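Local coordinates for protein KmHsv2 (Kluyveromyces marxianus, PDB 3VU4) that probably binds phosphoinositides on membranes as a seven-bladed beta-propeller of the PROPPIN family, related to the autophagy protein Atg18, at residues A74-T77 with G78-V82; V115-G118 with D119-S122; I137-G140 with G141-F145. One frame throughout, in Å; residues are numbered along the deposited sequence.

Contact 1 (A74-T77 with G78-V82); sequences AFVT and GVKEV
The loop of a beta hairpin brings Val76 and Thr77, at the end of strand 72-76, against Val79, Lys80 and Val82, just before and at the start of strand 82-87. No clear direct hydrogen bond joins the two sides here; a water bridges them instead. It accepts from Thr77 N at 2.8 Å and donates to Val79 O at 2.6 Å and to Val82 O at 2.7 Å, so that three backbone groups converge on one molecule where the strands have already parted. The far side of the loop is a type I beta turn from Val79 to Val82, closed by a weak bond from Val82 N to Val79 O of 3.3 Å. Val79 O therefore serves both the turn and the water.

Beside the water, the two methyls of Val76 divide the loop's carbonyls between them. With CG1 turned opposite its own nitrogen (chi1 175°), that methyl lies 3.6 Å from Lys80 O and equally near Val79 O, while CG2 approaches Val82 O at 3.5 Å. Lys80 starts out pointing away from the strand, but bends at chi2 and chi3 and folds back, bringing its CE end beside Thr77 O.

Backbone hydrogen bonds tie the loop to its surroundings: Val76 bonds with Ser62 and Lys63, and Lys80 with Val103, at the start of the next blade. This hairpin loop, bridged by one water and wider than a two-residue turn, links the second and third strands of a beta-propeller blade.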
loop_
_atom_site.group_PDB
_atom_site.type_symbol
_atom_site.label_atom_id
_atom_site.label_comp_id
_atom_site.label_asym_id
_atom_site.label_seq_id
_atom_site.Cartn_x
_atom_site.Cartn_y
_atom_site.Cartn_z
ATOM N N ALA A 74 8.149 11.011 10.138
ATOM C CA ALA A 74 8.142 12.202 9.315
ATOM C C ALA A 74 6.711 12.710 9.300
ATOM O O ALA A 74 5.773 11.914 9.307
ATOM C CB ALA A 74 8.593 11.860 7.907
ATOM N N PHE A 75 6.534 14.025 9.295
ATOM C CA PHE A 75 5.191 14.585 9.252
ATOM C C PHE A 75 5.126 15.992 8.678
ATOM O O PHE A 75 6.136 16.688 8.573
ATOM C CB PHE A 75 4.543 14.549 10.643
ATOM C CG PHE A 75 5.341 15.232 11.718
ATOM C CD1 PHE A 75 5.558 16.605 11.684
ATOM C CD2 PHE A 75 5.848 14.500 12.792
ATOM C CE1 PHE A 75 6.262 17.240 12.706
ATOM C CE2 PHE A 75 6.555 15.127 13.822
ATOM C CZ PHE A 75 6.760 16.496 13.778
ATOM N N VAL A 76 3.923 16.378 8.271
ATOM C CA VAL A 76 3.663 17.696 7.716
ATOM C C VAL A 76 2.628 18.285 8.658
ATOM O O VAL A 76 1.739 17.574 9.125
ATOM C CB VAL A 76 3.061 17.610 6.297
ATOM C CG1 VAL A 76 2.684 18.997 5.797
ATOM C CG2 VAL A 76 4.053 16.971 5.354
ATOM N N THR A 77 2.743 19.574 8.951
ATOM C CA THR A 77 1.801 20.213 9.860
ATOM C C THR A 77 0.996 21.288 9.148
ATOM O O THR A 77 0.378 21.025 8.111
ATOM C CB THR A 77 2.535 20.843 11.051
ATOM O OG1 THR A 77 3.421 21.861 10.574
ATOM C CG2 THR A 77 3.340 19.786 11.802
ATOM N N GLY A 78 1.000 22.493 9.710
ATOM C CA GLY A 78 0.260 23.587 9.114
ATOM C C GLY A 78 0.834 23.908 7.755
ATOM O O GLY A 78 0.125 23.894 6.744
ATOM N N VAL A 79 2.131 24.195 7.736
ATOM C CA VAL A 79 2.834 24.518 6.505
ATOM C C VAL A 79 2.969 23.239 5.684
ATOM O O VAL A 79 3.802 22.373 5.976
ATOM C CB VAL A 79 4.220 25.132 6.820
ATOM C CG1 VAL A 79 4.922 24.312 7.893
ATOM C CG2 VAL A 79 5.060 25.217 5.552
ATOM N N LYS A 80 2.130 23.142 4.656
ATOM C CA LYS A 80 2.058 21.986 3.772
ATOM C C LYS A 80 3.327 21.633 3.008
ATOM O O LYS A 80 3.512 20.477 2.622
ATOM C CB LYS A 80 0.941 22.181 2.743
ATOM C CG LYS A 80 -0.362 22.755 3.277
ATOM C CD LYS A 80 -1.279 21.704 3.865
ATOM C CE LYS A 80 -0.841 21.290 5.250
ATOM N NZ LYS A 80 -1.945 20.590 5.967
ATOM N N GLU A 81 4.194 22.609 2.768
ATOM C CA GLU A 81 5.403 22.324 2.002
ATOM C C GLU A 81 6.623 21.929 2.820
ATOM O O GLU A 81 7.727 21.842 2.284
ATOM C CB GLU A 81 5.748 23.506 1.083
ATOM C CG GLU A 81 5.149 24.834 1.497
ATOM C CD GLU A 81 3.636 24.864 1.359
ATOM O OE1 GLU A 81 3.135 24.757 0.217
ATOM O OE2 GLU A 81 2.950 24.991 2.397
ATOM N N VAL A 82 6.427 21.664 4.106
ATOM C CA VAL A 82 7.541 21.282 4.965
ATOM C C VAL A 82 7.388 19.877 5.540
ATOM O O VAL A 82 6.337 19.527 6.073
ATOM C CB VAL A 82 7.700 22.281 6.129
ATOM C CG1 VAL A 82 8.803 21.825 7.068
ATOM C CG2 VAL A 82 8.009 23.649 5.578
HETATM O O HOH W 1 4.897 20.912 7.853
#

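Contact 2 (V115-G118 with D119-S122); sequences VSYG and DVIS
Tyr117 and Val120 lie side by side on one side of a hairpin, with Val120 CB packed over a face of the tyrosine ring, 4.3 Å from its centroid, in a CH-pi contact displaced toward the rim. From there the phenol reaches diagonally across to Ser122 on the partner strand, whose side chain sits at the ring edge, and Tyr117 OH donates to Ser122 OG at 2.8 Å. Placing CG between the backbone nitrogen and the carbonyl carbon (chi1 45°) leans the ring over the partner strand. Ser122 OG is gripped a second time, by Asp136 OD1, which helps hold the serine at the edge of the phenol.

Beneath these side chains, two antiparallel hydrogen-bonded pairs set the register. Tyr117 and Val120 exchange bonds of 3.0 Å, from Tyr117 N to Val120 O and from Val120 N to Tyr117 O. Val115 and Ser122 do the same, with Ser122 N meeting Val115 O at 2.7 Å. The non-hydrogen-bonded pair between them, Ser116 and Ile121, faces the other way, toward Phe139, and Ser116 OG bonds to Asp105 N.

Gly118, with its positive phi of 57°, and Asp119 reverse the chain: a beta hairpin with a two-residue loop, linking the middle strands of a propeller blade.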
loop_
_atom_site.group_PDB
_atom_site.type_symbol
_atom_site.label_atom_id
_atom_site.label_comp_id
_atom_site.label_asym_id
_atom_site.label_seq_id
_atom_site.Cartn_x
_atom_site.Cartn_y
_atom_site.Cartn_z
ATOM N N VAL A 115 9.890 12.493 -1.753
ATOM C CA VAL A 115 8.845 13.508 -1.554
ATOM C C VAL A 115 8.295 14.069 -2.876
ATOM O O VAL A 115 9.061 14.559 -3.708
ATOM C CB VAL A 115 9.393 14.720 -0.738
ATOM C CG1 VAL A 115 8.283 15.730 -0.486
ATOM C CG2 VAL A 115 10.002 14.247 0.571
ATOM N N SER A 116 6.981 14.012 -3.072
ATOM C CA SER A 116 6.407 14.549 -4.298
ATOM C C SER A 116 5.503 15.720 -3.969
ATOM O O SER A 116 4.888 15.776 -2.905
ATOM C CB SER A 116 5.615 13.484 -5.071
ATOM O OG SER A 116 4.368 13.202 -4.461
ATOM N N TYR A 117 5.433 16.661 -4.897
ATOM C CA TYR A 117 4.627 17.852 -4.735
ATOM C C TYR A 117 4.413 18.370 -6.131
ATOM O O TYR A 117 5.321 18.312 -6.955
ATOM C CB TYR A 117 5.378 18.895 -3.904
ATOM C CG TYR A 117 6.824 19.066 -4.313
ATOM C CD1 TYR A 117 7.792 18.124 -3.944
ATOM C CD2 TYR A 117 7.225 20.156 -5.082
ATOM C CE1 TYR A 117 9.125 18.265 -4.331
ATOM C CE2 TYR A 117 8.558 20.310 -5.477
ATOM C CZ TYR A 117 9.502 19.360 -5.099
ATOM O OH TYR A 117 10.809 19.498 -5.503
ATOM N N GLY A 118 3.227 18.888 -6.406
ATOM C CA GLY A 118 2.971 19.368 -7.748
ATOM C C GLY A 118 3.215 18.196 -8.673
ATOM O O GLY A 118 2.648 17.117 -8.469
ATOM N N ASP A 119 4.067 18.383 -9.675
ATOM C CA ASP A 119 4.362 17.295 -10.597
ATOM C C ASP A 119 5.841 16.944 -10.567
ATOM O O ASP A 119 6.441 16.611 -11.589
ATOM C CB ASP A 119 3.918 17.659 -12.017
ATOM C CG ASP A 119 4.652 18.850 -12.571
ATOM O OD1 ASP A 119 5.435 19.475 -11.819
ATOM O OD2 ASP A 119 4.439 19.162 -13.764
ATOM N N VAL A 120 6.411 16.990 -9.367
ATOM C CA VAL A 120 7.818 16.691 -9.165
ATOM C C VAL A 120 8.040 15.676 -8.037
ATOM O O VAL A 120 7.285 15.632 -7.065
ATOM C CB VAL A 120 8.590 17.985 -8.803
ATOM C CG1 VAL A 120 10.058 17.677 -8.555
ATOM C CG2 VAL A 120 8.427 19.012 -9.911
ATOM N N ILE A 121 9.072 14.852 -8.177
ATOM C CA ILE A 121 9.423 13.902 -7.132
ATOM C C ILE A 121 10.860 14.237 -6.756
ATOM O O ILE A 121 11.726 14.312 -7.629
ATOM C CB ILE A 121 9.382 12.437 -7.611
ATOM C CG1 ILE A 121 7.971 12.063 -8.067
ATOM C CG2 ILE A 121 9.826 11.518 -6.478
ATOM C CD1 ILE A 121 7.833 10.632 -8.529
ATOM N N SER A 122 11.114 14.459 -5.471
ATOM C CA SER A 122 12.465 14.779 -5.008
ATOM C C SER A 122 12.962 13.749 -4.014
ATOM O O SER A 122 12.244 13.342 -3.104
ATOM C CB SER A 122 12.515 16.168 -4.357
ATOM O OG SER A 122 12.410 17.198 -5.325
#

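Contact 3 (I137-G140 with G141-F145); sequences IRFG and GVCEF
The Phe139 ring has the backbone of Gly141 across one face and the Val142 carbonyl at its edge, at a corner where the chain leaves one beta-propeller blade for the next. Gly141 N stands 3.4 Å above the ring plane, displaced toward the rim on the CD2-CE2 side, and the peptide runs on past CE2, which lies 3.3 Å from Gly141 C. At the edge, close to the plane, Val142 O faces CD2 at 3.3 Å. The ring thus follows the bend of the main chain, although no hydrogen bond joins the two segments.

A chi1 of 76° turns the Phe139 ring forward over the residues that follow, and the bend of the chain brings those residues back against it. Gly141 adopts a positive phi of 114°, and here the chain turns from strand 137-139, outermost in its sheet, into strand 142-146, the first of the next.

Backbone bonds from Gly140 and Val142 to Ser153 tie the corner to the new blade, while Ile121 and Tyr152 bring side chains from both blades against Phe139. Cys143 completes the contact, meeting the ring obliquely: its SG is 5.0 Å from the Phe139 ring centroid in a sulfur-aromatic contact, and its CB is 3.9 Å from Phe139 CD2.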
loop_
_atom_site.group_PDB
_atom_site.type_symbol
_atom_site.label_atom_id
_atom_site.label_comp_id
_atom_site.label_asym_id
_atom_site.label_seq_id
_atom_site.Cartn_x
_atom_site.Cartn_y
_atom_site.Cartn_z
ATOM N N ILE A 137 12.582 14.610 -10.509
ATOM C CA ILE A 137 11.878 13.870 -11.548
ATOM C C ILE A 137 10.468 14.436 -11.737
ATOM O O ILE A 137 9.841 14.917 -10.788
ATOM C CB ILE A 137 11.801 12.379 -11.157
ATOM C CG1 ILE A 137 13.215 11.796 -11.138
ATOM C CG2 ILE A 137 10.903 11.611 -12.114
ATOM C CD1 ILE A 137 13.337 10.456 -10.435
ATOM N N ARG A 138 9.978 14.394 -12.968
ATOM C CA ARG A 138 8.640 14.879 -13.275
ATOM C C ARG A 138 7.726 13.678 -13.504
ATOM O O ARG A 138 8.013 12.817 -14.335
ATOM C CB ARG A 138 8.678 15.768 -14.521
ATOM C CG ARG A 138 9.518 17.022 -14.333
ATOM C CD ARG A 138 8.849 18.005 -13.371
ATOM N NE ARG A 138 7.868 18.837 -14.063
ATOM C CZ ARG A 138 8.016 20.141 -14.273
ATOM N NH1 ARG A 138 7.075 20.817 -14.923
ATOM N NH2 ARG A 138 9.098 20.769 -13.819
ATOM N N PHE A 139 6.630 13.613 -12.758
ATOM C CA PHE A 139 5.703 12.504 -12.896
ATOM C C PHE A 139 4.274 13.015 -13.117
ATOM O O PHE A 139 4.032 14.218 -13.075
ATOM C CB PHE A 139 5.792 11.613 -11.652
ATOM C CG PHE A 139 5.106 12.174 -10.442
ATOM C CD1 PHE A 139 5.275 13.509 -10.078
ATOM C CD2 PHE A 139 4.294 11.360 -9.657
ATOM C CE1 PHE A 139 4.642 14.024 -8.947
ATOM C CE2 PHE A 139 3.653 11.867 -8.518
ATOM C CZ PHE A 139 3.828 13.200 -8.165
ATOM N N GLY A 140 3.335 12.100 -13.350
ATOM C CA GLY A 140 1.961 12.498 -13.602
ATOM C C GLY A 140 0.966 12.286 -12.479
ATOM O O GLY A 140 -0.219 12.135 -12.740
ATOM N N GLY A 141 1.427 12.260 -11.233
ATOM C CA GLY A 141 0.504 12.079 -10.128
ATOM C C GLY A 141 0.608 10.794 -9.322
ATOM O O GLY A 141 0.254 10.769 -8.142
ATOM N N VAL A 142 1.088 9.723 -9.941
ATOM C CA VAL A 142 1.214 8.451 -9.243
ATOM C C VAL A 142 2.664 8.045 -9.000
ATOM O O VAL A 142 3.501 8.115 -9.896
ATOM C CB VAL A 142 0.540 7.323 -10.044
ATOM C CG1 VAL A 142 0.607 6.021 -9.267
ATOM C CG2 VAL A 142 -0.902 7.701 -10.361
ATOM N N CYS A 143 2.969 7.615 -7.787
ATOM C CA CYS A 143 4.317 7.164 -7.512
ATOM C C CYS A 143 4.389 6.350 -6.237
ATOM O O CYS A 143 3.739 6.658 -5.244
ATOM C CB CYS A 143 5.282 8.349 -7.441
ATOM S SG CYS A 143 5.418 9.135 -5.845
ATOM N N GLU A 144 5.169 5.287 -6.282
ATOM C CA GLU A 144 5.334 4.440 -5.124
ATOM C C GLU A 144 6.815 4.147 -4.982
ATOM O O GLU A 144 7.545 4.047 -5.968
ATOM C CB GLU A 144 4.570 3.123 -5.284
ATOM C CG GLU A 144 4.168 2.506 -3.947
ATOM C CD GLU A 144 4.254 0.996 -3.936
ATOM O OE1 GLU A 144 3.990 0.377 -4.984
ATOM O OE2 GLU A 144 4.575 0.423 -2.875
ATOM N N PHE A 145 7.262 4.037 -3.743
ATOM C CA PHE A 145 8.650 3.735 -3.486
ATOM C C PHE A 145 8.702 2.656 -2.437
ATOM O O PHE A 145 8.095 2.782 -1.378
ATOM C CB PHE A 145 9.400 4.955 -2.973
ATOM C CG PHE A 145 10.822 4.665 -2.629
ATOM C CD1 PHE A 145 11.744 4.381 -3.631
ATOM C CD2 PHE A 145 11.230 4.603 -1.301
ATOM C CE1 PHE A 145 13.060 4.035 -3.317
ATOM C CE2 PHE A 145 12.542 4.259 -0.975
ATOM C CZ PHE A 145 13.459 3.973 -1.988
#

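Taken in chain order, the three contacts show how a propeller is built: contacts 1 and 2 turn the chain between the second and third strands of successive blades, and contact 3 carries it from the second of these blades into the next. Contacts 1 and 2 stay apart, their centres about 14 Å and their nearest atoms about 7 Å from each other. The centres of contacts 2 and 3 are about 7 Å apart, and strand 137-139 of contact 3 lies beside strand 120-125 of contact 2 in one sheet: Ile121 N lies 2.7 Å from Ile137 O and Asp119 O lies 3.2 Å from Phe139 N, both probable hydrogen bonds. A sulfate, probably from the crystallisation liquor, sits beside Gly118.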